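Local coordinates for protein ORF10 (Moritella marina, PDB 6RIW) that probably acts as a 3-oxoacyl-[acyl-carrier-protein] synthase in fatty acid biosynthesis, this chain being the ketosynthase-chain length factor didomain of a polyunsaturated fatty acid synthase, at residues G569-E572 against G573-V576; E810-A813 against E814-A817. One frame throughout, in Å; residues are numbered along the deposited sequence.

Contact 1 of 2, residues G569-E572 against G573-V576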
loop_
_atom_site.group_PDB
_atom_site.type_symbol
_atom_site.label_atom_id
_atom_site.label_comp_id
_atom_site.label_asym_id
_atom_site.label_seq_id
_atom_site.Cartn_x
_atom_site.Cartn_y
_atom_site.Cartn_z
ATOM N N GLY A 569 10.626 -21.227 -14.225
ATOM C CA GLY A 569 11.685 -22.101 -13.741
ATOM C C GLY A 569 12.381 -21.623 -12.485
ATOM O O GLY A 569 13.557 -21.943 -12.269
ATOM N N LEU A 570 11.698 -20.858 -11.639
ATOM C CA LEU A 570 12.359 -20.381 -10.433
ATOM C C LEU A 570 12.642 -21.538 -9.469
ATOM O O LEU A 570 12.024 -22.600 -9.529
ATOM C CB LEU A 570 11.512 -19.304 -9.749
ATOM C CG LEU A 570 11.333 -18.009 -10.557
ATOM C CD1 LEU A 570 10.705 -16.918 -9.700
ATOM C CD2 LEU A 570 12.657 -17.516 -11.155
ATOM N N VAL A 571 13.579 -21.292 -8.556
ATOM C CA VAL A 571 14.089 -22.277 -7.601
ATOM C C VAL A 571 13.889 -21.744 -6.188
ATOM O O VAL A 571 14.233 -20.589 -5.904
ATOM C CB VAL A 571 15.585 -22.564 -7.850
ATOM C CG1 VAL A 571 16.132 -23.530 -6.793
ATOM C CG2 VAL A 571 15.793 -23.112 -9.266
ATOM N N GLU A 572 13.379 -22.599 -5.296
ATOM C CA GLU A 572 13.162 -22.216 -3.906
ATOM C C GLU A 572 14.473 -21.884 -3.198
ATOM O O GLU A 572 15.547 -22.394 -3.542
ATOM C CB GLU A 572 12.438 -23.340 -3.157
ATOM C CG GLU A 572 11.174 -23.817 -3.851
ATOM C CD GLU A 572 10.351 -24.820 -3.027
ATOM O OE1 GLU A 572 10.902 -25.468 -2.098
ATOM O OE2 GLU A 572 9.142 -24.962 -3.328
ATOM N N GLY A 573 14.377 -21.000 -2.205
ATOM C CA GLY A 573 15.503 -20.671 -1.356
ATOM C C GLY A 573 16.449 -19.625 -1.890
ATOM O O GLY A 573 17.553 -19.484 -1.363
ATOM N N ARG A 574 16.049 -18.867 -2.904
ATOM C CA ARG A 574 16.939 -17.958 -3.602
ATOM C C ARG A 574 16.593 -16.508 -3.285
ATOM O O ARG A 574 15.531 -16.201 -2.741
ATOM C CB ARG A 574 16.864 -18.199 -5.111
ATOM C CG ARG A 574 17.281 -19.606 -5.521
ATOM C CD ARG A 574 18.799 -19.796 -5.374
ATOM N NE ARG A 574 19.235 -21.070 -5.952
ATOM C CZ ARG A 574 19.375 -21.294 -7.256
ATOM N NH1 ARG A 574 19.116 -20.333 -8.131
ATOM N NH2 ARG A 574 19.781 -22.483 -7.691
ATOM N N ASN A 575 17.526 -15.624 -3.627
ATOM C CA ASN A 575 17.409 -14.180 -3.439
ATOM C C ASN A 575 16.542 -13.674 -4.586
ATOM O O ASN A 575 17.042 -13.295 -5.639
ATOM C CB ASN A 575 18.794 -13.535 -3.437
ATOM C CG ASN A 575 18.761 -12.028 -3.154
ATOM O OD1 ASN A 575 17.703 -11.443 -2.915
ATOM N ND2 ASN A 575 19.932 -11.398 -3.183
ATOM N N VAL A 576 15.227 -13.744 -4.401
ATOM C CA VAL A 576 14.247 -13.321 -5.400
ATOM C C VAL A 576 13.327 -12.314 -4.740
ATOM O O VAL A 576 12.897 -12.519 -3.595
ATOM C CB VAL A 576 13.440 -14.515 -5.949
ATOM C CG1 VAL A 576 12.185 -14.068 -6.763
ATOM C CG2 VAL A 576 14.328 -15.381 -6.821
#

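Contact 2 of 2, residues E810-A813 against E814-A817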
loop_
_atom_site.group_PDB
_atom_site.type_symbol
_atom_site.label_atom_id
_atom_site.label_comp_id
_atom_site.label_asym_id
_atom_site.label_seq_id
_atom_site.Cartn_x
_atom_site.Cartn_y
_atom_site.Cartn_z
ATOM N N GLU A 810 -8.455 11.035 -21.182
ATOM C CA GLU A 810 -7.342 10.126 -21.472
ATOM C C GLU A 810 -7.406 9.619 -22.906
ATOM O O GLU A 810 -6.398 9.654 -23.639
ATOM C CB GLU A 810 -7.347 8.961 -20.468
ATOM C CG GLU A 810 -7.003 9.438 -19.043
ATOM C CD GLU A 810 -7.036 8.325 -17.973
ATOM O OE1 GLU A 810 -7.633 7.239 -18.213
ATOM O OE2 GLU A 810 -6.479 8.572 -16.867
ATOM N N ASN A 811 -8.584 9.157 -23.336
ATOM C CA ASN A 811 -8.722 8.708 -24.719
ATOM C C ASN A 811 -8.375 9.824 -25.695
ATOM O O ASN A 811 -7.713 9.583 -26.714
ATOM C CB ASN A 811 -10.142 8.209 -24.984
ATOM C CG ASN A 811 -10.347 6.767 -24.562
ATOM O OD1 ASN A 811 -9.618 6.237 -23.715
ATOM N ND2 ASN A 811 -11.340 6.121 -25.148
ATOM N N ASN A 812 -8.822 11.051 -25.411
ATOM C CA ASN A 812 -8.605 12.140 -26.364
ATOM C C ASN A 812 -7.135 12.533 -26.437
ATOM O O ASN A 812 -6.627 12.842 -27.524
ATOM C CB ASN A 812 -9.474 13.349 -26.008
ATOM C CG ASN A 812 -10.962 13.090 -26.252
ATOM O OD1 ASN A 812 -11.337 12.153 -26.960
ATOM N ND2 ASN A 812 -11.808 13.891 -25.630
ATOM N N ALA A 813 -6.416 12.499 -25.309
ATOM C CA ALA A 813 -4.982 12.765 -25.371
ATOM C C ALA A 813 -4.267 11.699 -26.199
ATOM O O ALA A 813 -3.353 12.013 -26.977
ATOM C CB ALA A 813 -4.384 12.864 -23.960
ATOM N N GLU A 814 -4.682 10.440 -26.070
ATOM C CA GLU A 814 -4.058 9.384 -26.868
ATOM C C GLU A 814 -4.438 9.480 -28.343
ATOM O O GLU A 814 -3.614 9.155 -29.207
ATOM C CB GLU A 814 -4.435 8.006 -26.326
ATOM C CG GLU A 814 -3.781 7.670 -24.973
ATOM C CD GLU A 814 -3.976 6.192 -24.615
ATOM O OE1 GLU A 814 -5.155 5.764 -24.534
ATOM O OE2 GLU A 814 -2.955 5.471 -24.417
ATOM N N LYS A 815 -5.671 9.906 -28.648
ATOM C CA LYS A 815 -6.067 10.075 -30.049
ATOM C C LYS A 815 -5.223 11.135 -30.735
ATOM O O LYS A 815 -5.010 11.076 -31.951
ATOM C CB LYS A 815 -7.543 10.456 -30.148
ATOM C CG LYS A 815 -8.494 9.303 -30.247
ATOM C CD LYS A 815 -9.946 9.815 -30.249
ATOM C CE LYS A 815 -10.144 10.885 -31.314
ATOM N NZ LYS A 815 -11.483 11.547 -31.193
ATOM N N THR A 816 -4.749 12.113 -29.978
ATOM C CA THR A 816 -3.876 13.135 -30.532
ATOM C C THR A 816 -2.449 12.603 -30.675
ATOM O O THR A 816 -1.870 12.642 -31.765
ATOM C CB THR A 816 -3.942 14.388 -29.632
ATOM O OG1 THR A 816 -5.276 14.927 -29.664
ATOM C CG2 THR A 816 -2.954 15.469 -30.061
ATOM N N ALA A 817 -1.898 12.029 -29.603
ATOM C CA ALA A 817 -0.465 11.730 -29.565
ATOM C C ALA A 817 -0.082 10.460 -30.326
ATOM O O ALA A 817 0.948 10.442 -31.018
ATOM C CB ALA A 817 -0.011 11.621 -28.104
HETATM O O HOH W 1 -7.000 6.302 -22.499
HETATM O O HOH W 2 -8.246 13.943 -29.494
#

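Contact 1 of 2, residues G569-E572 against G573-V576
The guanidinium of Arg574 is held at one corner by a salt bridge from NH1 to Glu686 OE1, while Val571 CG1 lies over one of its faces. That methyl sits 3.7 Å above the plane of the group, displaced toward its rim, and is 3.9 Å from Arg574 NH2. The two side chains meet in van der Waals contact, with no polar bond between the two residues. A bend of the arginine chain at chi2 (-72°) lays the guanidinium beside the valine. Nearer the backbone, Arg574 CG comes to 3.2 Å from Val571 O and CB to 3.6 Å, whereas Gly573 N stays 3.7 Å from Val571 O and makes no hydrogen bond to it.

Glu572 and Gly573 form the corner of an open, type II-like turn in the surface loop between helix 552-567 and strand 576-581. A phi of 84° at Gly573 lets the chain reverse there. The loop starts with a Schellman motif, in which Gly569 ends the helix. At its other end an inverse gamma turn centred on Asn575 carries a weak bond from Val576 N to Arg574 O. On the inner side of the loop Leu570 CD1 approaches Val576 CG1 at 4.4 Å, a loose apolar pair, and Phe655 touches both residues.

Contact 2 of 2, residues E810-A813 against E814-A817
Glu814 N donates to Glu810 O at 3.1 Å, the first of four i to i+4 backbone bonds joining 810-813 to 814-817. Lys815 N to Asn811 O is the shortest, 2.8 Å. Thr816 N reaches Asn812 O with an N-H...O angle of 144°, and it also has a weak second bond to Ala813 O. That carbonyl is shared, since Ala817 N binds Ala813 O at 3.0 Å.

The side chains of the later turn lean back over these carbonyls. Glu814 CG, anti to its carbonyl carbon (chi1 -71°), lies 3.5 Å from Glu810 O, and Lys815 CB is as close to Asn811 O. One water donates both to Asn811 OD1 (2.9 Å) and to Glu814 OE1 (2.8 Å), tying the two side chains across a turn. A second water donates to Asn812 O and hydrogen-bonds Thr816 OG1 on the more exposed flank.

Helix 808-821 is the crossover of a beta-alpha-beta unit, between parallel strands 797-801 and 826-828, in the thiolase fold of the second ketosynthase-like domain. Its buried Glu814 is held by the loop leading into the helix, through His803 N to OE2 and Ala804 N to OE1, and by Asn869 ND2 of strand 865-870, which also donates to OE2. With the first water, these four donors keep the carboxylate in place and fix its rotation. Nearby, Asn811 OD1 accepts from Gly806 N while Glu810 OE1 bonds Ser805 OG. Farther along the helix, Ala817 packs on Ala776 and Ile779 of helix 776-790.

How the contacts relate
Followed from the N terminus, the chain meets contact 1 first, where residues 569-576 close a short bend leading from helix 552-567 into strand 576-581. More than two hundred residues later contact 2 runs over two turns inside helix 808-821 and closes no loop. The two are in series, neither nesting nor crossing, with centres 42 Å apart and nearest atoms about 30 Å apart. Both belong to the second ketosynthase-family region, contact 1 in its N-terminal and contact 2 in its C-terminal part. The first ties a helix to a strand paired with 659-663 and 687-694; the second lies wholly within the helix that links strands 797-801 and 826-828.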